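Local coordinates for oxalate--CoA ligase (Arabidopsis thaliana, PDB 5IE2), which belongs to the ANL superfamily of AMP-binding enzymes, with a large N-terminal AMP-binding part followed by a smaller C-terminal domain, at residues I208-F213 with T258-I263; H214-L219 with A317-S322; F284-S289 with L309-M314. All blocks are in the same frame, centred on the assembly; numbering follows the deposited sequence.

Interaction 1. Residues I208-F213 with T258-I263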
loop_
_atom_site.group_PDB
_atom_site.type_symbol
_atom_site.label_atom_id
_atom_site.label_comp_id
_atom_site.label_asym_id
_atom_site.label_seq_id
_atom_site.Cartn_x
_atom_site.Cartn_y
_atom_site.Cartn_z
ATOM N N ILE A 208 10.980 4.453 3.990
ATOM C CA ILE A 208 10.087 3.519 3.272
ATOM C C ILE A 208 10.351 2.083 3.740
ATOM O O ILE A 208 11.490 1.576 3.628
ATOM C CB ILE A 208 10.307 3.582 1.744
ATOM C CG1 ILE A 208 10.106 5.012 1.227
ATOM C CG2 ILE A 208 9.372 2.546 1.028
ATOM C CD1 ILE A 208 8.670 5.492 1.365
ATOM N N VAL A 209 9.296 1.420 4.236
ATOM C CA VAL A 209 9.414 0.061 4.726
ATOM C C VAL A 209 8.470 -0.898 3.991
ATOM O O VAL A 209 8.286 -2.059 4.427
ATOM C CB VAL A 209 9.128 -0.034 6.257
ATOM C CG1 VAL A 209 10.185 0.838 7.065
ATOM C CG2 VAL A 209 7.662 0.391 6.604
ATOM N N LEU A 210 7.897 -0.437 2.879
ATOM C CA LEU A 210 6.988 -1.280 2.100
ATOM C C LEU A 210 7.411 -1.318 0.644
ATOM O O LEU A 210 7.978 -0.335 0.179
ATOM C CB LEU A 210 5.542 -0.699 2.165
ATOM C CG LEU A 210 4.866 -0.597 3.556
ATOM C CD1 LEU A 210 3.548 0.180 3.450
ATOM C CD2 LEU A 210 4.582 -2.002 4.143
ATOM N N PRO A 211 7.012 -2.362 -0.124
ATOM C CA PRO A 211 7.369 -2.361 -1.563
ATOM C C PRO A 211 6.769 -1.216 -2.358
ATOM O O PRO A 211 5.590 -0.915 -2.200
ATOM C CB PRO A 211 6.817 -3.713 -2.090
ATOM C CG PRO A 211 5.852 -4.201 -1.026
ATOM C CD PRO A 211 6.304 -3.599 0.284
ATOM N N LEU A 212 7.578 -0.565 -3.193
ATOM C CA LEU A 212 7.076 0.547 -3.998
ATOM C C LEU A 212 6.327 0.081 -5.235
ATOM O O LEU A 212 5.867 0.929 -5.997
ATOM C CB LEU A 212 8.229 1.485 -4.394
ATOM C CG LEU A 212 8.866 2.150 -3.162
ATOM C CD1 LEU A 212 10.160 2.927 -3.560
ATOM C CD2 LEU A 212 7.890 3.150 -2.513
ATOM N N PHE A 213 6.154 -1.240 -5.422
ATOM C CA PHE A 213 5.305 -1.723 -6.523
ATOM C C PHE A 213 3.839 -1.966 -6.069
ATOM O O PHE A 213 3.023 -2.460 -6.846
ATOM C CB PHE A 213 5.891 -2.991 -7.196
ATOM C CG PHE A 213 6.196 -4.132 -6.235
ATOM C CD1 PHE A 213 5.186 -4.974 -5.771
ATOM C CD2 PHE A 213 7.492 -4.363 -5.822
ATOM C CE1 PHE A 213 5.450 -6.006 -4.865
ATOM C CE2 PHE A 213 7.786 -5.449 -4.938
ATOM C CZ PHE A 213 6.765 -6.248 -4.454
ATOM N N THR A 258 4.738 4.910 7.724
ATOM C CA THR A 258 3.502 4.177 7.459
ATOM C C THR A 258 3.863 2.734 7.166
ATOM O O THR A 258 4.910 2.446 6.508
ATOM C CB THR A 258 2.716 4.829 6.281
ATOM O OG1 THR A 258 1.474 4.142 6.109
ATOM C CG2 THR A 258 3.510 4.753 4.956
ATOM N N ALA A 259 3.024 1.802 7.637
ATOM C CA ALA A 259 3.306 0.401 7.397
ATOM C C ALA A 259 2.014 -0.363 7.486
ATOM O O ALA A 259 0.971 0.194 7.864
ATOM C CB ALA A 259 4.334 -0.151 8.396
ATOM N N VAL A 260 2.071 -1.631 7.144
ATOM C CA VAL A 260 0.898 -2.517 7.327
ATOM C C VAL A 260 1.009 -3.236 8.703
ATOM O O VAL A 260 2.120 -3.350 9.267
ATOM C CB VAL A 260 0.806 -3.551 6.183
ATOM C CG1 VAL A 260 0.711 -2.806 4.811
ATOM C CG2 VAL A 260 2.059 -4.498 6.215
ATOM N N PRO A 261 -0.103 -3.751 9.238
ATOM C CA PRO A 261 -0.019 -4.372 10.575
ATOM C C PRO A 261 1.072 -5.462 10.722
ATOM O O PRO A 261 1.716 -5.500 11.771
ATOM C CB PRO A 261 -1.403 -4.992 10.759
ATOM C CG PRO A 261 -2.324 -3.968 10.042
ATOM C CD PRO A 261 -1.506 -3.610 8.777
ATOM N N THR A 262 1.320 -6.302 9.722
ATOM C CA THR A 262 2.336 -7.347 9.937
ATOM C C THR A 262 3.753 -6.733 10.105
ATOM O O THR A 262 4.592 -7.237 10.887
ATOM C CB THR A 262 2.345 -8.379 8.822
ATOM O OG1 THR A 262 2.540 -7.719 7.564
ATOM C CG2 THR A 262 0.984 -9.159 8.807
ATOM N N ILE A 263 4.002 -5.623 9.404
ATOM C CA ILE A 263 5.289 -4.954 9.576
ATOM C C ILE A 263 5.367 -4.242 10.934
ATOM O O ILE A 263 6.409 -4.331 11.632
ATOM C CB ILE A 263 5.553 -3.961 8.402
ATOM C CG1 ILE A 263 5.769 -4.717 7.093
ATOM C CG2 ILE A 263 6.746 -3.036 8.712
ATOM C CD1 ILE A 263 7.032 -5.633 7.092
HETATM O O HOH W 1 6.661 2.860 4.261
#

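Interaction 2. Residues H214-L219 with A317-S322. With ACY (acetic acid), chain E.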
loop_
_atom_site.group_PDB
_atom_site.type_symbol
_atom_site.label_atom_id
_atom_site.label_comp_id
_atom_site.label_asym_id
_atom_site.label_seq_id
_atom_site.Cartn_x
_atom_site.Cartn_y
_atom_site.Cartn_z
ATOM N N HIS A 214 3.508 -1.604 -4.823
ATOM C CA HIS A 214 2.086 -1.614 -4.337
ATOM C C HIS A 214 1.733 -0.151 -3.979
ATOM O O HIS A 214 2.647 0.645 -3.656
ATOM C CB HIS A 214 1.915 -2.576 -3.130
ATOM C CG HIS A 214 0.538 -2.577 -2.514
ATOM N ND1 HIS A 214 0.105 -1.615 -1.608
ATOM C CD2 HIS A 214 -0.519 -3.416 -2.700
ATOM C CE1 HIS A 214 -1.155 -1.853 -1.281
ATOM N NE2 HIS A 214 -1.557 -2.946 -1.918
ATOM N N VAL A 215 0.460 0.244 -4.067
ATOM C CA VAL A 215 0.114 1.673 -3.879
ATOM C C VAL A 215 0.331 2.213 -2.495
ATOM O O VAL A 215 0.391 3.411 -2.359
ATOM C CB VAL A 215 -1.388 2.020 -4.164
ATOM C CG1 VAL A 215 -1.670 2.116 -5.643
ATOM C CG2 VAL A 215 -2.287 1.019 -3.458
ATOM N N HIS A 216 0.385 1.379 -1.445
ATOM C CA HIS A 216 0.543 1.958 -0.094
ATOM C C HIS A 216 1.932 2.645 0.016
ATOM O O HIS A 216 2.038 3.858 0.295
ATOM C CB HIS A 216 0.357 0.865 0.974
ATOM C CG HIS A 216 0.496 1.329 2.406
ATOM N ND1 HIS A 216 0.095 0.543 3.471
ATOM C CD2 HIS A 216 1.088 2.420 2.951
ATOM C CE1 HIS A 216 0.377 1.165 4.607
ATOM N NE2 HIS A 216 1.003 2.292 4.320
ATOM N N GLY A 217 3.000 1.884 -0.185
ATOM C CA GLY A 217 4.327 2.508 -0.098
ATOM C C GLY A 217 4.519 3.549 -1.184
ATOM O O GLY A 217 5.102 4.621 -0.943
ATOM N N LEU A 218 4.018 3.272 -2.391
ATOM C CA LEU A 218 4.206 4.215 -3.503
ATOM C C LEU A 218 3.496 5.554 -3.277
ATOM O O LEU A 218 4.121 6.607 -3.406
ATOM C CB LEU A 218 3.693 3.599 -4.803
ATOM C CG LEU A 218 3.863 4.335 -6.111
ATOM C CD1 LEU A 218 5.379 4.545 -6.326
ATOM C CD2 LEU A 218 3.274 3.497 -7.266
ATOM N N LEU A 219 2.176 5.525 -2.999
ATOM C CA LEU A 219 1.405 6.786 -2.846
ATOM C C LEU A 219 1.657 7.492 -1.532
ATOM O O LEU A 219 1.837 8.710 -1.491
ATOM C CB LEU A 219 -0.140 6.546 -2.965
ATOM C CG LEU A 219 -0.678 6.738 -4.376
ATOM C CD1 LEU A 219 -0.627 8.244 -4.810
ATOM C CD2 LEU A 219 0.074 5.823 -5.421
ATOM N N ALA A 317 -8.813 2.994 -5.556
ATOM C CA ALA A 317 -8.982 4.366 -5.034
ATOM C C ALA A 317 -7.649 5.129 -5.100
ATOM O O ALA A 317 -7.512 6.156 -4.458
ATOM C CB ALA A 317 -9.485 4.282 -3.533
ATOM N N THR A 318 -6.655 4.592 -5.821
ATOM C CA THR A 318 -5.279 5.163 -5.789
ATOM C C THR A 318 -4.864 5.299 -4.284
ATOM O O THR A 318 -4.392 6.341 -3.831
ATOM C CB THR A 318 -5.186 6.526 -6.570
ATOM O OG1 THR A 318 -5.816 6.312 -7.833
ATOM C CG2 THR A 318 -3.712 6.922 -6.867
ATOM N N HIS A 319 -5.055 4.214 -3.557
ATOM C CA HIS A 319 -4.743 4.126 -2.118
ATOM C C HIS A 319 -5.855 4.804 -1.261
ATOM O O HIS A 319 -6.960 4.268 -1.154
ATOM C CB HIS A 319 -3.313 4.696 -1.818
ATOM C CG HIS A 319 -2.813 4.360 -0.434
ATOM N ND1 HIS A 319 -2.818 3.077 0.079
ATOM C CD2 HIS A 319 -2.331 5.164 0.560
ATOM C CE1 HIS A 319 -2.363 3.106 1.329
ATOM N NE2 HIS A 319 -2.062 4.357 1.647
ATOM N N LEU A 320 -5.574 5.949 -0.640
ATOM C CA LEU A 320 -6.372 6.432 0.492
ATOM C C LEU A 320 -7.889 6.653 0.186
ATOM O O LEU A 320 -8.253 7.365 -0.786
ATOM C CB LEU A 320 -5.769 7.763 0.979
ATOM C CG LEU A 320 -6.535 8.431 2.138
ATOM C CD1 LEU A 320 -6.407 7.597 3.371
ATOM C CD2 LEU A 320 -5.931 9.844 2.343
ATOM N N MET A 321 -8.730 6.072 1.036
ATOM C CA MET A 321 -10.154 6.390 1.068
ATOM C C MET A 321 -10.516 7.141 2.371
ATOM O O MET A 321 -11.095 8.246 2.329
ATOM C CB MET A 321 -10.993 5.105 0.950
ATOM C CG MET A 321 -10.880 4.510 -0.484
ATOM S SD MET A 321 -11.791 2.943 -0.596
ATOM C CE MET A 321 -10.633 1.825 0.265
ATOM N N SER A 322 -10.166 6.546 3.516
ATOM C CA SER A 322 -10.501 7.203 4.783
ATOM C C SER A 322 -9.333 7.127 5.751
ATOM O O SER A 322 -8.477 6.231 5.671
ATOM C CB SER A 322 -11.780 6.589 5.462
ATOM O OG SER A 322 -11.529 5.263 5.961
HETATM C C ACY E . -3.780 -0.121 0.239
HETATM O O ACY E . -3.162 0.140 1.335
HETATM O OXT ACY E . -4.019 0.732 -0.667
HETATM C CH3 ACY E . -4.304 -1.517 0.031
#

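Interaction 3. Residues F284-S289 with L309-M314. With ATP (adenosine-5'-triphosphate), chain C; ACY (acetic acid), chain E.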
loop_
_atom_site.group_PDB
_atom_site.type_symbol
_atom_site.label_atom_id
_atom_site.label_comp_id
_atom_site.label_asym_id
_atom_site.label_seq_id
_atom_site.Cartn_x
_atom_site.Cartn_y
_atom_site.Cartn_z
ATOM N N PHE A 284 3.425 11.135 14.092
ATOM C CA PHE A 284 2.417 10.062 14.071
ATOM C C PHE A 284 3.011 8.822 13.442
ATOM O O PHE A 284 4.055 8.854 12.769
ATOM C CB PHE A 284 1.124 10.473 13.295
ATOM C CG PHE A 284 1.354 10.698 11.819
ATOM C CD1 PHE A 284 1.133 9.689 10.884
ATOM C CD2 PHE A 284 1.819 11.924 11.368
ATOM C CE1 PHE A 284 1.347 9.926 9.527
ATOM C CE2 PHE A 284 2.025 12.166 10.027
ATOM C CZ PHE A 284 1.802 11.174 9.097
ATOM N N ILE A 285 2.320 7.713 13.643
ATOM C CA ILE A 285 2.661 6.453 13.010
ATOM C C ILE A 285 1.390 6.041 12.287
ATOM O O ILE A 285 0.333 6.147 12.867
ATOM C CB ILE A 285 3.086 5.380 14.044
ATOM C CG1 ILE A 285 4.497 5.730 14.587
ATOM C CG2 ILE A 285 3.096 3.938 13.387
ATOM C CD1 ILE A 285 4.849 4.849 15.859
ATOM N N ARG A 286 1.510 5.620 11.031
ATOM C CA ARG A 286 0.323 5.273 10.272
ATOM C C ARG A 286 0.234 3.768 9.989
ATOM O O ARG A 286 1.268 3.099 9.793
ATOM C CB ARG A 286 0.330 6.093 8.965
ATOM C CG ARG A 286 -0.913 5.831 8.060
ATOM C CD ARG A 286 -0.737 6.701 6.808
ATOM N NE ARG A 286 -1.888 6.577 5.901
ATOM C CZ ARG A 286 -1.921 5.844 4.784
ATOM N NH1 ARG A 286 -0.885 5.079 4.389
ATOM N NH2 ARG A 286 -3.030 5.873 4.041
ATOM N N SER A 287 -1.013 3.235 9.969
ATOM C CA SER A 287 -1.227 1.853 9.586
ATOM C C SER A 287 -2.318 1.794 8.518
ATOM O O SER A 287 -3.225 2.577 8.585
ATOM C CB SER A 287 -1.633 1.020 10.829
ATOM O OG SER A 287 -1.814 -0.372 10.510
ATOM N N CYS A 288 -2.186 0.927 7.520
ATOM C CA CYS A 288 -3.206 0.826 6.455
ATOM C C CYS A 288 -3.111 -0.558 5.838
ATOM O O CYS A 288 -2.153 -1.298 6.156
ATOM C CB CYS A 288 -2.995 1.969 5.411
ATOM S SG CYS A 288 -4.357 2.149 4.263
ATOM N N SER A 289 -4.100 -0.918 5.009
ATOM C CA SER A 289 -4.112 -2.078 4.067
ATOM C C SER A 289 -4.723 -3.353 4.643
ATOM O O SER A 289 -5.135 -4.213 3.867
ATOM C CB SER A 289 -2.720 -2.464 3.513
ATOM O OG SER A 289 -2.056 -1.331 2.919
ATOM N N LEU A 309 -2.405 6.285 13.728
ATOM C CA LEU A 309 -3.576 6.651 12.910
ATOM C C LEU A 309 -3.797 5.587 11.847
ATOM O O LEU A 309 -2.941 5.380 10.965
ATOM C CB LEU A 309 -3.349 8.012 12.247
ATOM C CG LEU A 309 -2.831 9.106 13.201
ATOM C CD1 LEU A 309 -2.597 10.419 12.405
ATOM C CD2 LEU A 309 -3.871 9.337 14.363
ATOM N N GLU A 310 -4.941 4.922 11.934
ATOM C CA GLU A 310 -5.290 3.906 10.958
ATOM C C GLU A 310 -6.070 4.487 9.781
ATOM O O GLU A 310 -6.951 5.345 9.958
ATOM C CB GLU A 310 -6.141 2.812 11.631
ATOM C CG GLU A 310 -6.275 1.587 10.732
ATOM C CD GLU A 310 -7.073 0.440 11.325
ATOM O OE1 GLU A 310 -7.701 0.601 12.396
ATOM O OE2 GLU A 310 -7.077 -0.640 10.680
ATOM N N ALA A 311 -5.704 4.042 8.592
ATOM C CA ALA A 311 -6.372 4.476 7.363
ATOM C C ALA A 311 -6.915 3.240 6.623
ATOM O O ALA A 311 -6.469 2.123 6.882
ATOM C CB ALA A 311 -5.405 5.220 6.449
ATOM N N TYR A 312 -7.809 3.481 5.668
ATOM C CA TYR A 312 -8.423 2.461 4.813
ATOM C C TYR A 312 -8.161 2.859 3.353
ATOM O O TYR A 312 -8.313 4.023 2.993
ATOM C CB TYR A 312 -9.917 2.392 5.138
ATOM C CG TYR A 312 -10.854 1.717 4.135
ATOM C CD1 TYR A 312 -10.644 0.397 3.723
ATOM C CD2 TYR A 312 -12.016 2.359 3.739
ATOM C CE1 TYR A 312 -11.573 -0.268 2.844
ATOM C CE2 TYR A 312 -12.941 1.723 2.904
ATOM C CZ TYR A 312 -12.707 0.438 2.449
ATOM O OH TYR A 312 -13.621 -0.143 1.603
ATOM N N ALA A 313 -7.685 1.909 2.557
ATOM C CA ALA A 313 -7.201 2.225 1.212
ATOM C C ALA A 313 -7.308 1.040 0.270
ATOM O O ALA A 313 -7.419 -0.063 0.722
ATOM C CB ALA A 313 -5.727 2.690 1.260
ATOM N N MET A 314 -7.301 1.289 -1.041
ATOM C CA MET A 314 -7.310 0.174 -1.990
ATOM C C MET A 314 -6.751 0.642 -3.317
ATOM O O MET A 314 -6.712 1.840 -3.619
ATOM C CB MET A 314 -8.744 -0.399 -2.136
ATOM C CG MET A 314 -9.735 0.529 -2.880
ATOM S SD MET A 314 -11.429 -0.112 -2.690
ATOM C CE MET A 314 -11.335 -1.823 -3.254
HETATM P PG ATP C . -8.077 -8.240 -4.577
HETATM O O1G ATP C . -9.110 -9.119 -3.870
HETATM O O2G ATP C . -7.393 -8.927 -5.705
HETATM O O3G ATP C . -8.684 -6.904 -5.002
HETATM P PB ATP C . -7.009 -6.804 -2.311
HETATM O O1B ATP C . -6.210 -7.244 -1.104
HETATM O O2B ATP C . -8.444 -6.436 -2.186
HETATM O O3B ATP C . -6.876 -7.899 -3.525
HETATM P PA ATP C . -5.672 -4.169 -2.284
HETATM O O1A ATP C . -6.205 -3.050 -3.168
HETATM O O2A ATP C . -4.214 -4.319 -2.087
HETATM O O3A ATP C . -6.167 -5.554 -2.948
HETATM O "O5'" ATP C . -6.456 -4.131 -0.888
HETATM C "C5'" ATP C . -7.568 -3.247 -0.602
HETATM C "C4'" ATP C . -8.425 -3.965 0.456
HETATM O "O4'" ATP C . -7.694 -4.017 1.695
HETATM C "C3'" ATP C . -9.640 -3.178 0.842
HETATM O "O3'" ATP C . -10.679 -3.400 -0.109
HETATM C "C2'" ATP C . -9.982 -3.731 2.209
HETATM O "O2'" ATP C . -10.575 -5.030 2.055
HETATM C "C1'" ATP C . -8.612 -3.970 2.772
HETATM N N9 ATP C . -8.171 -2.886 3.682
HETATM C C8 ATP C . -7.431 -1.806 3.398
HETATM N N7 ATP C . -7.235 -1.080 4.542
HETATM C C5 ATP C . -7.860 -1.760 5.558
HETATM C C6 ATP C . -8.024 -1.560 7.016
HETATM N N6 ATP C . -7.420 -0.491 7.635
HETATM N N1 ATP C . -8.730 -2.501 7.684
HETATM C C2 ATP C . -9.277 -3.575 7.068
HETATM N N3 ATP C . -9.175 -3.820 5.736
HETATM C C4 ATP C . -8.469 -2.935 4.976
HETATM C C ACY E . -3.780 -0.121 0.239
HETATM O O ACY E . -3.162 0.140 1.335
HETATM O OXT ACY E . -4.019 0.732 -0.667
HETATM C CH3 ACY E . -4.304 -1.517 0.031
HETATM O O HOH W 2 -4.345 -0.714 9.443
#

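Interaction 1. Residues I208-F213 with T258-I263
Strand 256-259, at the edge of a five-stranded mixed sheet, runs through the N-cap residue Val260 into helix 261-273, and this strand-to-helix junction is met by the loop that links strand 205-207 to helix 215-227. Leu210 carries much of the contact. From CB its chain turns so that CG lies anti to the carbonyl carbon (chi1 -61°), which brings both methyls to the partner backbone. Leu210 CD1 lies 4.0 Å from Ala259 CA and close to the carbonyl oxygen of Thr258. Leu210 CD2 reaches further along the junction, 3.9 Å from Val260 N and 4.0 Å from Val260 CG1, with Ile263 CG1 just beyond. Val260 N is thereby buried under a methyl group, and it has no polar partner in the model. Beside Leu210, Val209 CG2 lies over the end of the strand, 3.4 Å from Thr258 O and 3.8 Å from Ala259 CB, with Ile263 CG2 at 4.1 Å. No direct hydrogen bond joins the two segments. Instead, one water bridges their backbones, accepting from Val209 N at 3.0 Å and donating to Thr258 O at 2.9 Å.

Interaction 2. Residues H214-L219 with A317-S322
His319 enters the first turn of helix 215-227 with its imidazole laid against the helix backbone. One face of the ring rests on Val215 O and His216 CA, and the latter makes a CH-pi contact, 3.7 Å from the His319 ring centroid and 26° off the ring normal. The His216 ring lies nearly parallel to that of His319, with planes at 28°, but the two are slid apart: their centroids are 4.9 Å from each other and the rings barely overlap. At the base of the His319 side chain, Val215 passes it in the opposite direction, Val215 CB to His319 CB at 4.0 Å. Leu219, one turn further along the helix, sets its CB 3.8 Å from His319 CB. Its branched end crosses Thr318 obliquely, and Leu219 CG lies 3.9 Å from Thr318 CG2.

The polar edges of the histidines are all engaged. His319 ND1 donates to OXT of an acetic acid molecule at 2.7 Å, while its NE2 pairs with Arg286; this is consistent with a proton on ND1. The His216 nitrogens are taken by Thr258 and Ser289. His214, whose CG is anti to the backbone N, folds its ring back over the helix start, and His214 ND1 accepts from His216 N at 3.0 Å; the bond is nearly straight at the hydrogen (173°), although the N-H comes in from somewhat out of the ring plane. That leaves NE2 as the probable proton carrier, and it bonds to ATP O2A. The acetic acid, probably from the crystallisation liquor, presents its methyl to the edge of the His214 ring. The arrangement is thus a side-chain N-cap by histidine that closes the first turn of helix 215-227; Val215, His216 and the following Leu219 pack on Thr318 and His319, while the capping ring turns its NE2 to the ATP pocket of this AMP-binding enzyme.

Interaction 3. Residues F284-S289 with L309-M314
Cys288 CB lies over one face of the Arg286 guanidinium, toward its rim and 3.7 Å above the plane, while Ala311 CB comes in obliquely, 3.4 Å from Arg286 NH2. Bonds from NE to Tyr198 OH and from NH1 to Thr258 OG1 and His319 NE2 set the turn of the group. The Tyr312 ring meets ATP edge-on: CD1 is 3.8 Å from N7 of the nucleotide, the ribose C2' also lies in the ring plane, and the hydroxyl bonds to Asp394. The Phe284 ring, stacked on Tyr198, is approached obliquely by Leu309 CD1.

The two strands pair in parallel, Arg286 opposite Leu309 and Ser287 opposite Glu310. Leu309 N donates to Ile285 O at 2.9 Å, nearly along the C=O axis, and Ala311 N reaches Ser287 O in the same way. Between them, Ser287 N meets Leu309 O at 3.1 Å from above the carbonyl plane. Cys288 SG packs 3.3 Å from Ala313 CB, and Ser289 OG donates to the acetic acid O. At the C-terminal end of the pairing, Glu310 and Ala311 hold the adenine amino group: ATP N6 donates to Ala311 O at 2.9 Å and to Glu310 OE2 at 3.1 Å. Glu310 OE2 also accepts from Leu292 N and from a water held by Ser287 OG.

With helix 294-304 these strands form a beta-alpha-beta unit, flanked in the sheet by strands 256-259 and 319-323. Helix 261-273 packs on the Ser287 face, and helix 215-227 on the face of Arg286.

How the interactions relate
The three contacts lie side by side around one sheet, their centres about 10 or 11 Å apart. Strand 256-259 of interaction 1 pairs with strand 284-287 of interaction 3, Ala259 N lying 3.1 Å from Arg286 O. On the other side Tyr312 N meets Ser322 O at 2.8 Å, which ties interaction 3 to interaction 2 across a classic beta bulge. A polar network also crosses all three: Thr258 OG1 is 2.6 Å from His216 NE2 and 3.1 Å from Arg286 NH1. Interactions 2 and 3 share the acetic acid and contribute residues to the ATP pocket, whereas in interaction 1 the nearest atoms of the Val260 side chain and ATP are about 8 Å apart.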